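Local atomic coordinates of ankyrin repeat family protein (Enterococcus faecalis, PDB entry 3HRA), a protein that is of unknown function but, as a stack of ankyrin repeats, probably serves as a scaffold for binding other proteins. Residues D64-Q68 and T96-H102; L88-L92 and N121-L125; A79-T85 and K116-N121. Residues are numbered along the deposited sequence.

Contact 1 (D64-Q68 and T96-H102)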
ATOM      1  N   ASP A  64       6.600  10.345 -10.154  1.00  5.90           N
ATOM      2  CA  ASP A  64       6.076   9.037 -10.554  1.00  7.10           C
ATOM      3  C   ASP A  64       5.744   8.210  -9.316  1.00  5.80           C
ATOM      4  O   ASP A  64       6.650   7.827  -8.571  1.00  6.24           O
ATOM      5  CB  ASP A  64       7.137   8.328 -11.388  1.00  8.32           C
ATOM      6  CG  ASP A  64       6.648   7.021 -11.986  1.00 11.15           C
ATOM      7  OD1 ASP A  64       5.521   6.571 -11.686  1.00 11.55           O
ATOM      8  OD2 ASP A  64       7.422   6.449 -12.780  1.00 19.12           O
ATOM      9  N   ILE A  65       4.453   7.950  -9.083  1.00  5.42           N
ATOM     10  CA  ILE A  65       4.043   7.215  -7.892  1.00  3.59           C
ATOM     11  C   ILE A  65       4.398   5.725  -8.003  1.00  5.09           C
ATOM     12  O   ILE A  65       4.304   4.978  -7.034  1.00  5.60           O
ATOM     13  CB  ILE A  65       2.527   7.368  -7.584  1.00  5.48           C
ATOM     14  CG1 ILE A  65       1.679   6.757  -8.706  1.00  6.13           C
ATOM     15  CG2 ILE A  65       2.160   8.849  -7.330  1.00  9.17           C
ATOM     16  CD1 ILE A  65       0.268   6.393  -8.289  1.00  5.53           C
ATOM     17  N   ASN A  66       4.839   5.309  -9.183  1.00  4.78           N
ATOM     18  CA  ASN A  66       5.130   3.895  -9.431  1.00  2.11           C
ATOM     19  C   ASN A  66       6.629   3.561  -9.517  1.00  6.66           C
ATOM     20  O   ASN A  66       6.996   2.438  -9.831  1.00  5.62           O
ATOM     21  CB  ASN A  66       4.419   3.429 -10.717  1.00  6.81           C
ATOM     22  CG  ASN A  66       2.920   3.592 -10.633  1.00  7.01           C
ATOM     23  OD1 ASN A  66       2.291   3.029  -9.758  1.00  7.14           O
ATOM     24  ND2 ASN A  66       2.337   4.378 -11.549  1.00  6.37           N
ATOM     25  N   LEU A  67       7.489   4.528  -9.233  1.00  7.66           N
ATOM     26  CA  LEU A  67       8.932   4.309  -9.384  1.00  5.77           C
ATOM     27  C   LEU A  67       9.438   3.551  -8.162  1.00  7.96           C
ATOM     28  O   LEU A  67       9.499   4.102  -7.063  1.00  6.91           O
ATOM     29  CB  LEU A  67       9.661   5.651  -9.549  1.00  7.59           C
ATOM     30  CG  LEU A  67      11.097   5.596 -10.114  1.00  8.52           C
ATOM     31  CD1 LEU A  67      11.596   6.969 -10.544  1.00 11.63           C
ATOM     32  CD2 LEU A  67      12.093   4.974  -9.141  1.00 11.71           C
ATOM     33  N   GLN A  68       9.810   2.288  -8.366  1.00  5.79           N
ATOM     34  CA  GLN A  68      10.181   1.403  -7.259  1.00  6.93           C
ATOM     35  C   GLN A  68      11.616   1.585  -6.778  1.00 10.30           C
ATOM     36  O   GLN A  68      12.547   1.740  -7.583  1.00  8.48           O
ATOM     37  CB  GLN A  68       9.971  -0.064  -7.649  1.00  5.10           C
ATOM     38  CG  GLN A  68       8.538  -0.417  -7.910  1.00  4.21           C
ATOM     39  CD  GLN A  68       8.381  -1.772  -8.573  1.00  7.48           C
ATOM     40  OE1 GLN A  68       7.939  -2.740  -7.943  1.00 14.49           O
ATOM     41  NE2 GLN A  68       8.742  -1.851  -9.838  1.00  8.56           N
ATOM     42  N   THR A  96      -1.932   7.803 -11.443  1.00  5.98           N
ATOM     43  CA  THR A  96      -2.420   6.556 -12.029  1.00  6.79           C
ATOM     44  C   THR A  96      -1.529   5.411 -11.568  1.00  5.62           C
ATOM     45  O   THR A  96      -0.402   5.267 -12.028  1.00  9.68           O
ATOM     46  CB  THR A  96      -2.421   6.598 -13.589  1.00  6.73           C
ATOM     47  OG1 THR A  96      -3.237   7.678 -14.055  1.00 10.17           O
ATOM     48  CG2 THR A  96      -2.946   5.267 -14.172  1.00  6.94           C
ATOM     49  N   PRO A  97      -2.030   4.592 -10.641  1.00  5.35           N
ATOM     50  CA  PRO A  97      -1.228   3.459 -10.149  1.00  5.25           C
ATOM     51  C   PRO A  97      -0.975   2.444 -11.248  1.00  9.72           C
ATOM     52  O   PRO A  97      -1.846   2.208 -12.092  1.00  8.20           O
ATOM     53  CB  PRO A  97      -2.124   2.837  -9.071  1.00 10.30           C
ATOM     54  CG  PRO A  97      -3.067   3.954  -8.657  1.00 14.36           C
ATOM     55  CD  PRO A  97      -3.293   4.764  -9.903  1.00  9.18           C
ATOM     56  N   ASP A  98       0.221   1.870 -11.248  1.00  7.08           N
ATOM     57  CA  ASP A  98       0.593   0.821 -12.204  1.00  5.50           C
ATOM     58  C   ASP A  98       0.407  -0.528 -11.524  1.00  5.83           C
ATOM     59  O   ASP A  98       1.228  -0.934 -10.695  1.00 10.53           O
ATOM     60  CB  ASP A  98       2.061   0.991 -12.650  1.00  6.76           C
ATOM     61  CG  ASP A  98       2.494  -0.035 -13.721  1.00 12.34           C
ATOM     62  OD1 ASP A  98       1.787  -1.041 -13.936  1.00 12.92           O
ATOM     63  OD2 ASP A  98       3.569   0.167 -14.336  1.00 15.15           O
ATOM     64  N   LEU A  99      -0.647  -1.248 -11.881  1.00  7.43           N
ATOM     65  CA  LEU A  99      -0.930  -2.496 -11.187  1.00  8.38           C
ATOM     66  C   LEU A  99      -0.108  -3.701 -11.679  1.00  8.10           C
ATOM     67  O   LEU A  99      -0.306  -4.830 -11.204  1.00 13.56           O
ATOM     68  CB  LEU A  99      -2.432  -2.799 -11.200  1.00 12.90           C
ATOM     69  CG  LEU A  99      -3.372  -1.711 -10.669  1.00 15.07           C
ATOM     70  CD1 LEU A  99      -4.753  -2.296 -10.469  1.00 16.82           C
ATOM     71  CD2 LEU A  99      -2.858  -1.114  -9.379  1.00 17.57           C
ATOM     72  N   ASN A 100       0.813  -3.477 -12.612  1.00  8.28           N
ATOM     73  CA  ASN A 100       1.767  -4.523 -12.981  1.00  7.62           C
ATOM     74  C   ASN A 100       3.066  -4.457 -12.175  1.00 10.34           C
ATOM     75  O   ASN A 100       3.963  -5.301 -12.349  1.00 13.10           O
ATOM     76  CB  ASN A 100       2.077  -4.514 -14.479  1.00 12.12           C
ATOM     77  CG  ASN A 100       0.889  -4.905 -15.317  1.00 13.70           C
ATOM     78  OD1 ASN A 100       0.160  -5.850 -14.994  1.00 16.26           O
ATOM     79  ND2 ASN A 100       0.678  -4.173 -16.404  1.00 21.79           N
ATOM     80  N   LYS A 101       3.164  -3.463 -11.298  1.00  9.15           N
ATOM     81  CA  LYS A 101       4.294  -3.366 -10.373  1.00  6.03           C
ATOM     82  C   LYS A 101       3.932  -3.936  -8.997  1.00  7.52           C
ATOM     83  O   LYS A 101       2.904  -3.566  -8.419  1.00 11.45           O
ATOM     84  CB  LYS A 101       4.771  -1.920 -10.281  1.00  8.76           C
ATOM     85  CG  LYS A 101       5.413  -1.462 -11.606  1.00 12.92           C
ATOM     86  CD  LYS A 101       6.093  -0.140 -11.501  1.00 16.18           C
ATOM     87  CE  LYS A 101       6.908   0.127 -12.759  1.00 14.25           C
ATOM     88  NZ  LYS A 101       7.543   1.478 -12.746  1.00 18.82           N
ATOM     89  N   HIS A 102       4.753  -4.864  -8.497  1.00  8.22           N
ATOM     90  CA  HIS A 102       4.459  -5.555  -7.241  1.00  5.24           C
ATOM     91  C   HIS A 102       5.591  -5.370  -6.233  1.00  4.88           C
ATOM     92  O   HIS A 102       6.735  -5.038  -6.611  1.00  5.77           O
ATOM     93  CB  HIS A 102       4.211  -7.048  -7.493  1.00  5.60           C
ATOM     94  CG  HIS A 102       3.260  -7.311  -8.622  1.00 10.94           C
ATOM     95  ND1 HIS A 102       1.934  -6.937  -8.586  1.00 14.51           N
ATOM     96  CD2 HIS A 102       3.452  -7.892  -9.825  1.00  9.89           C
ATOM     97  CE1 HIS A 102       1.352  -7.269  -9.723  1.00 11.08           C
ATOM     98  NE2 HIS A 102       2.248  -7.860 -10.488  1.00 16.23           N
TER
HETATM   99  O   HOH W   1       7.288   3.976 -13.383  1.00 38.65           O
HETATM  100  O   HOH W   2       9.822   0.767 -10.957  1.00 18.62           O

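Contact 2 (L88-L92 and N121-L125)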
ATOM      1  N   LEU A  88      -2.350   8.200   0.153  1.00  5.84           N
ATOM      2  CA  LEU A  88      -2.984   7.216  -0.720  1.00  7.64           C
ATOM      3  C   LEU A  88      -4.235   7.781  -1.375  1.00  4.21           C
ATOM      4  O   LEU A  88      -4.430   7.630  -2.582  1.00  5.32           O
ATOM      5  CB  LEU A  88      -3.341   5.944   0.057  1.00  7.54           C
ATOM      6  CG  LEU A  88      -4.006   4.846  -0.765  1.00  7.89           C
ATOM      7  CD1 LEU A  88      -3.102   4.407  -1.916  1.00 10.89           C
ATOM      8  CD2 LEU A  88      -4.365   3.656   0.140  1.00 10.24           C
ATOM      9  N   ALA A  89      -5.087   8.410  -0.575  1.00  7.32           N
ATOM     10  CA  ALA A  89      -6.279   9.057  -1.119  1.00  9.47           C
ATOM     11  C   ALA A  89      -5.916  10.066  -2.223  1.00  9.33           C
ATOM     12  O   ALA A  89      -6.583  10.139  -3.266  1.00  9.96           O
ATOM     13  CB  ALA A  89      -7.068   9.728  -0.004  1.00  9.54           C
ATOM     14  N   TYR A  90      -4.863  10.850  -1.988  1.00  6.75           N
ATOM     15  CA  TYR A  90      -4.418  11.820  -2.971  1.00  8.00           C
ATOM     16  C   TYR A  90      -3.935  11.128  -4.249  1.00  9.03           C
ATOM     17  O   TYR A  90      -4.281  11.546  -5.365  1.00  9.94           O
ATOM     18  CB  TYR A  90      -3.330  12.727  -2.393  1.00  4.27           C
ATOM     19  CG  TYR A  90      -3.187  14.035  -3.123  1.00  7.95           C
ATOM     20  CD1 TYR A  90      -4.069  15.083  -2.884  1.00  8.66           C
ATOM     21  CD2 TYR A  90      -2.170  14.223  -4.063  1.00 10.27           C
ATOM     22  CE1 TYR A  90      -3.935  16.296  -3.546  1.00  9.71           C
ATOM     23  CE2 TYR A  90      -2.028  15.422  -4.728  1.00 10.24           C
ATOM     24  CZ  TYR A  90      -2.914  16.451  -4.474  1.00  8.38           C
ATOM     25  OH  TYR A  90      -2.771  17.647  -5.138  1.00 13.89           O
ATOM     26  N   MET A  91      -3.140  10.075  -4.080  1.00  5.83           N
ATOM     27  CA  MET A  91      -2.644   9.312  -5.224  1.00  7.02           C
ATOM     28  C   MET A  91      -3.784   8.751  -6.059  1.00  8.07           C
ATOM     29  O   MET A  91      -3.739   8.804  -7.280  1.00  7.26           O
ATOM     30  CB  MET A  91      -1.748   8.177  -4.767  1.00  6.11           C
ATOM     31  CG  MET A  91      -0.417   8.631  -4.194  1.00  6.30           C
ATOM     32  SD  MET A  91       0.486   7.207  -3.564  1.00  9.44           S
ATOM     33  CE  MET A  91       2.122   7.892  -3.287  1.00  9.40           C
ATOM     34  N   LEU A  92      -4.799   8.207  -5.398  1.00  7.86           N
ATOM     35  CA  LEU A  92      -5.952   7.626  -6.105  1.00  9.42           C
ATOM     36  C   LEU A  92      -6.764   8.677  -6.881  1.00 10.25           C
ATOM     37  O   LEU A  92      -7.496   8.339  -7.814  1.00 14.27           O
ATOM     38  CB  LEU A  92      -6.856   6.877  -5.126  1.00  6.57           C
ATOM     39  CG  LEU A  92      -6.221   5.604  -4.552  1.00  7.01           C
ATOM     40  CD1 LEU A  92      -7.072   4.996  -3.434  1.00  8.66           C
ATOM     41  CD2 LEU A  92      -5.981   4.602  -5.675  1.00 14.40           C
ATOM     42  N   ASN A 121      -7.146   2.185   4.672  1.00  7.96           N
ATOM     43  CA  ASN A 121      -6.522   1.935   3.370  1.00  7.06           C
ATOM     44  C   ASN A 121      -7.239   0.861   2.554  1.00  7.56           C
ATOM     45  O   ASN A 121      -7.417   1.003   1.336  1.00  7.17           O
ATOM     46  CB  ASN A 121      -5.033   1.576   3.517  1.00  4.68           C
ATOM     47  CG  ASN A 121      -4.147   2.808   3.568  1.00  8.30           C
ATOM     48  OD1 ASN A 121      -4.622   3.900   3.833  1.00 11.88           O
ATOM     49  ND2 ASN A 121      -2.859   2.632   3.304  1.00  9.66           N
ATOM     50  N   VAL A 122      -7.651  -0.210   3.225  1.00  9.37           N
ATOM     51  CA  VAL A 122      -8.418  -1.258   2.562  1.00  7.87           C
ATOM     52  C   VAL A 122      -9.685  -0.693   1.917  1.00  7.43           C
ATOM     53  O   VAL A 122      -9.983  -0.987   0.758  1.00 11.67           O
ATOM     54  CB  VAL A 122      -8.776  -2.383   3.540  1.00 10.42           C
ATOM     55  CG1 VAL A 122      -9.671  -3.402   2.855  1.00 11.93           C
ATOM     56  CG2 VAL A 122      -7.489  -3.020   4.080  1.00 10.31           C
ATOM     57  N   LYS A 123     -10.417   0.118   2.672  1.00 10.92           N
ATOM     58  CA  LYS A 123     -11.669   0.709   2.196  1.00 10.58           C
ATOM     59  C   LYS A 123     -11.411   1.555   0.982  1.00 11.03           C
ATOM     60  O   LYS A 123     -12.122   1.458  -0.019  1.00 17.16           O
ATOM     61  CB  LYS A 123     -12.301   1.581   3.277  1.00 16.20           C
ATOM     62  CG  LYS A 123     -12.838   0.825   4.461  1.00 22.83           C
ATOM     63  CD  LYS A 123     -13.283   1.786   5.570  1.00 23.25           C
ATOM     64  CE  LYS A 123     -13.700   1.014   6.833  1.00 26.97           C
ATOM     65  NZ  LYS A 123     -13.521   1.806   8.096  1.00 34.39           N
ATOM     66  N   LEU A 124     -10.377   2.387   1.079  1.00 12.68           N
ATOM     67  CA  LEU A 124      -9.978   3.260  -0.012  1.00 11.53           C
ATOM     68  C   LEU A 124      -9.681   2.462  -1.286  1.00 11.64           C
ATOM     69  O   LEU A 124     -10.172   2.794  -2.375  1.00 16.86           O
ATOM     70  CB  LEU A 124      -8.731   4.030   0.415  1.00 16.35           C
ATOM     71  CG  LEU A 124      -8.696   5.545   0.322  1.00 18.87           C
ATOM     72  CD1 LEU A 124      -9.984   6.152   0.821  1.00 24.78           C
ATOM     73  CD2 LEU A 124      -7.494   6.046   1.130  1.00 17.52           C
ATOM     74  N   LEU A 125      -8.882   1.405  -1.153  1.00  8.20           N
ATOM     75  CA  LEU A 125      -8.499   0.609  -2.309  1.00  9.51           C
ATOM     76  C   LEU A 125      -9.699  -0.151  -2.888  1.00  8.54           C
ATOM     77  O   LEU A 125      -9.831  -0.268  -4.112  1.00 16.55           O
ATOM     78  CB  LEU A 125      -7.357  -0.343  -1.960  1.00 10.29           C
ATOM     79  CG  LEU A 125      -6.035   0.356  -1.601  1.00  7.07           C
ATOM     80  CD1 LEU A 125      -5.136  -0.606  -0.838  1.00  9.73           C
ATOM     81  CD2 LEU A 125      -5.321   0.898  -2.845  1.00  9.47           C
TER

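Contact 3 (A79-T85 and K116-N121)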
ATOM      1  N   ALA A  79       2.721   3.535   0.367  1.00  3.84           N
ATOM      2  CA  ALA A  79       1.596   4.258   0.973  1.00  5.37           C
ATOM      3  C   ALA A  79       0.431   3.316   1.326  1.00  9.17           C
ATOM      4  O   ALA A  79      -0.161   3.418   2.399  1.00  7.79           O
ATOM      5  CB  ALA A  79       1.130   5.373   0.058  1.00  6.05           C
ATOM      6  N   GLY A  80       0.107   2.403   0.412  1.00  8.74           N
ATOM      7  CA  GLY A  80      -0.952   1.434   0.635  1.00  9.20           C
ATOM      8  C   GLY A  80      -0.642   0.469   1.756  1.00 10.61           C
ATOM      9  O   GLY A  80      -1.437   0.302   2.686  1.00 12.74           O
ATOM     10  N   ALA A  81       0.523  -0.165   1.671  1.00  7.57           N
ATOM     11  CA  ALA A  81       0.962  -1.141   2.664  1.00  9.93           C
ATOM     12  C   ALA A  81       1.071  -0.578   4.083  1.00 12.82           C
ATOM     13  O   ALA A  81       0.792  -1.284   5.046  1.00 17.07           O
ATOM     14  CB  ALA A  81       2.303  -1.707   2.268  1.00  9.76           C
ATOM     15  N   GLN A  82       1.491   0.679   4.208  1.00  9.15           N
ATOM     16  CA  GLN A  82       1.919   1.207   5.507  1.00  5.51           C
ATOM     17  C   GLN A  82       0.955   2.209   6.122  1.00  7.31           C
ATOM     18  O   GLN A  82       1.305   2.895   7.075  1.00 10.00           O
ATOM     19  CB  GLN A  82       3.304   1.839   5.388  1.00  8.13           C
ATOM     20  CG  GLN A  82       4.393   0.863   4.994  1.00  8.48           C
ATOM     21  CD  GLN A  82       4.621  -0.221   6.016  1.00 14.07           C
ATOM     22  OE1 GLN A  82       4.549   0.019   7.229  1.00 20.47           O
ATOM     23  NE2 GLN A  82       4.911  -1.426   5.537  1.00 23.38           N
ATOM     24  N   GLY A  83      -0.253   2.299   5.580  1.00  7.79           N
ATOM     25  CA  GLY A  83      -1.309   3.059   6.231  1.00 10.93           C
ATOM     26  C   GLY A  83      -1.201   4.568   6.088  1.00  6.77           C
ATOM     27  O   GLY A  83      -1.730   5.314   6.910  1.00 10.06           O
ATOM     28  N   ARG A  84      -0.507   5.029   5.050  1.00  6.99           N
ATOM     29  CA  ARG A  84      -0.432   6.467   4.754  1.00  5.01           C
ATOM     30  C   ARG A  84      -1.692   6.867   4.011  1.00  4.90           C
ATOM     31  O   ARG A  84      -1.677   7.106   2.808  1.00  8.39           O
ATOM     32  CB  ARG A  84       0.799   6.773   3.892  1.00  6.91           C
ATOM     33  CG  ARG A  84       2.105   6.181   4.420  1.00 10.71           C
ATOM     34  CD  ARG A  84       2.624   6.930   5.639  1.00 10.08           C
ATOM     35  NE  ARG A  84       3.994   6.527   5.987  1.00  9.03           N
ATOM     36  CZ  ARG A  84       4.315   5.685   6.962  1.00 12.29           C
ATOM     37  NH1 ARG A  84       3.366   5.125   7.705  1.00 13.83           N
ATOM     38  NH2 ARG A  84       5.592   5.391   7.191  1.00 14.60           N
ATOM     39  N   THR A  85      -2.788   6.966   4.750  1.00  7.35           N
ATOM     40  CA  THR A  85      -4.117   7.108   4.165  1.00  6.11           C
ATOM     41  C   THR A  85      -4.337   8.385   3.364  1.00  7.55           C
ATOM     42  O   THR A  85      -4.892   8.344   2.271  1.00  7.35           O
ATOM     43  CB  THR A  85      -5.174   7.032   5.274  1.00  8.98           C
ATOM     44  OG1 THR A  85      -4.871   5.913   6.113  1.00 12.34           O
ATOM     45  CG2 THR A  85      -6.578   6.875   4.679  1.00 14.34           C
ATOM     46  N   LYS A 116      -1.525  -5.629   7.698  1.00  8.95           N
ATOM     47  CA  LYS A 116      -1.019  -4.686   8.682  1.00  8.77           C
ATOM     48  C   LYS A 116      -2.112  -3.934   9.433  1.00 11.75           C
ATOM     49  O   LYS A 116      -1.814  -3.078  10.276  1.00 11.66           O
ATOM     50  CB  LYS A 116      -0.010  -3.726   8.035  1.00  7.19           C
ATOM     51  CG  LYS A 116       1.274  -4.426   7.599  1.00 11.03           C
ATOM     52  CD  LYS A 116       2.084  -3.558   6.669  1.00 11.27           C
ATOM     53  CE  LYS A 116       3.520  -4.057   6.532  1.00 20.86           C
ATOM     54  NZ  LYS A 116       3.614  -5.526   6.554  1.00 27.11           N
ATOM     55  N   GLY A 117      -3.370  -4.275   9.152  1.00  6.76           N
ATOM     56  CA  GLY A 117      -4.502  -3.732   9.890  1.00 11.11           C
ATOM     57  C   GLY A 117      -4.953  -2.340   9.499  1.00 11.53           C
ATOM     58  O   GLY A 117      -5.679  -1.685  10.245  1.00 11.16           O
ATOM     59  N   HIS A 118      -4.523  -1.876   8.328  1.00  9.50           N
ATOM     60  CA  HIS A 118      -4.847  -0.525   7.883  1.00  8.00           C
ATOM     61  C   HIS A 118      -6.189  -0.490   7.186  1.00 10.32           C
ATOM     62  O   HIS A 118      -6.270  -0.407   5.964  1.00 10.19           O
ATOM     63  CB  HIS A 118      -3.727  -0.010   6.979  1.00  9.35           C
ATOM     64  CG  HIS A 118      -2.434   0.137   7.705  1.00  9.54           C
ATOM     65  ND1 HIS A 118      -1.262  -0.460   7.286  1.00 13.62           N
ATOM     66  CD2 HIS A 118      -2.143   0.770   8.866  1.00  9.55           C
ATOM     67  CE1 HIS A 118      -0.298  -0.168   8.138  1.00  9.98           C
ATOM     68  NE2 HIS A 118      -0.806   0.567   9.112  1.00 15.09           N
ATOM     69  N   ILE A 119      -7.249  -0.580   7.982  1.00 11.99           N
ATOM     70  CA  ILE A 119      -8.585  -0.784   7.441  1.00 10.89           C
ATOM     71  C   ILE A 119      -9.059   0.398   6.584  1.00 11.88           C
ATOM     72  O   ILE A 119      -9.766   0.213   5.593  1.00 14.01           O
ATOM     73  CB  ILE A 119      -9.595  -1.152   8.574  1.00  9.05           C
ATOM     74  CG1 ILE A 119     -10.934  -1.601   7.986  1.00 17.14           C
ATOM     75  CG2 ILE A 119      -9.771   0.004   9.550  1.00 15.51           C
ATOM     76  CD1 ILE A 119     -11.893  -2.205   9.018  1.00 14.16           C
ATOM     77  N   ASP A 120      -8.662   1.612   6.949  1.00 12.45           N
ATOM     78  CA  ASP A 120      -9.019   2.764   6.134  1.00 11.52           C
ATOM     79  C   ASP A 120      -8.380   2.677   4.745  1.00  8.64           C
ATOM     80  O   ASP A 120      -9.020   3.003   3.746  1.00 11.68           O
ATOM     81  CB  ASP A 120      -8.652   4.072   6.839  1.00 10.15           C
ATOM     82  CG  ASP A 120      -9.549   4.354   8.039  1.00 21.61           C
ATOM     83  OD1 ASP A 120     -10.775   4.086   7.941  1.00 28.47           O
ATOM     84  OD2 ASP A 120      -9.027   4.832   9.076  1.00 32.32           O
ATOM     85  N   ASN A 121      -7.146   2.185   4.672  1.00  7.96           N
ATOM     86  CA  ASN A 121      -6.522   1.935   3.370  1.00  7.06           C
ATOM     87  C   ASN A 121      -7.239   0.861   2.554  1.00  7.56           C
ATOM     88  O   ASN A 121      -7.417   1.003   1.336  1.00  7.17           O
ATOM     89  CB  ASN A 121      -5.033   1.576   3.517  1.00  4.68           C
ATOM     90  CG  ASN A 121      -4.147   2.808   3.568  1.00  8.30           C
ATOM     91  OD1 ASN A 121      -4.622   3.900   3.833  1.00 11.88           O
ATOM     92  ND2 ASN A 121      -2.859   2.632   3.304  1.00  9.66           N
TER

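Contact 1 (D64-Q68 and T96-H102)
This is a polar loop-to-loop contact between the segments that leave two successive ankyrin repeats: 64-68 comes after helix 52-60, and the loop segment 96-102 comes after helix 85-94. N66 is its centre. The side-chain amide reads the backbone of the other loop at two points: N66 ND2 donates to T96 O at 2.9 Å, while N66 OD1 accepts from D98 N at 2.8 Å, both with nearly straight geometry. The asparagine thus straddles P97, whose nitrogen carries no proton to offer. Beside it, the apolar end of I65 leans on the proline ring (I65 CD1 to P97 CG, 4.1 Å), and both side chains also touch Y76 of helix 75-81.

Each loop makes a type I beta turn, D64 to L67 in one and D98 to K101 in the other, at the place where ankyrin repeats have the beta-hairpin loop, although no regular strand forms here. Each opens with an Asx turn, D64 OD1 accepting from N66 N and D98 OD1 from N100 N, both at 2.9 Å. From the end of the second turn, K101 stretches back across the gap, and its NZ donates to N66 O at 3.1 Å. Two waters extend this link: one bridges K101 NZ (2.6 Å) and D64 OD2 (2.5 Å), the other joins K101 NZ to Q68 N, 3.0 Å from each.

Contact 2 (L88-L92 and N121-L125)
Helical segments 88-92 and 121-125 run side by side in the same direction, their axes only 7° from parallel and 10.6 Å apart at closest approach. The nearest CA pairs are L88 and N121 at 7.6 Å, A89 and L124 at 7.0 Å, and L92 and L125 at 8.4 Å. The small side chain of A89 suits the closest of these approaches, leaving room for L124, whose CD2 lies 3.9 Å from A89 CB.

L88, L92, L124 and L125 fill the rest of the gap. L88 CD2 is 4.1 Å from both L124 CD2 and L125 CG, and one turn further on L92 CD1 reaches L124 CG, again at 4.1 Å. L124 therefore packs against A89 and against leucines on successive turns of the facing helix. The contact across these segments is almost wholly apolar; N121 joins it through the carbon of its amide, with CG 3.5 Å from L88 CD2, while its polar atoms are engaged by G80 and T85. Toward the inner layer, L88 and L125 both touch Y76 of helix 75-81. Helices 85-94 and 119-128 are the second helices of adjacent repeats, and their near-parallel stacking through leucines is characteristic of the outer helical layer of an ankyrin solenoid.

Contact 3 (A79-T85 and K116-N121)
The amide of N121 provides the strongest polar link, reaching from the first turn of helix 119-128 to the end of helix 75-81. Its ND2 donates to G80 O at 2.8 Å with good geometry and more weakly to A79 O at 3.0 Å; A79 O also accepts from R84 N. On the other arm of the amide, N121 OD1 lies 3.1 Å from T85 OG1. A further, weak hydrogen bond runs from H118 ND1 to A81 O at 3.1 Å.

H118 also lays its ring over the turn at G83: G83 CA sits 3.5 Å from the ring centroid, nearly on the normal, a CH-pi contact. A beta carbon at G83 would clash with the imidazole, and the positive phi of G83 by itself also favours glycine. Farther out, the aliphatic part of K116 packs beside this turn, its CD 3.1 Å from A81 O, and T85 CG2 meets D120 CB at 4.1 Å.

Both segments contain the tight turn that links the two antiparallel helices of an ankyrin repeat. Here the turn between helices 75-81 and 85-94 docks on the equivalent turn between 110-115 and 119-128, while I119 faces helix 155-166 of the following repeat.

Contacts 2 and 3 join the repeat of helices 75-81 and 85-94 to that of 110-115 and 119-128; contact 1 joins the loop closing the preceding repeat, after helix 52-60, to the loop that follows helix 85-94. Along the chain the segments run 64-68, 79-85, 88-92, then 96-102, 116-121, 121-125. Contact 2 adjoins both others. Its centre is about 8 Å from that of contact 3, with which it shares N121, and about 14 Å from that of contact 1, where M91 packs on I65 and L92 on P97. Contacts 1 and 3, about 17 Å apart between centres, do not touch. Turns, outer helices and loops thus each meet their counterparts one repeat on, consistent with an elongated ankyrin solenoid.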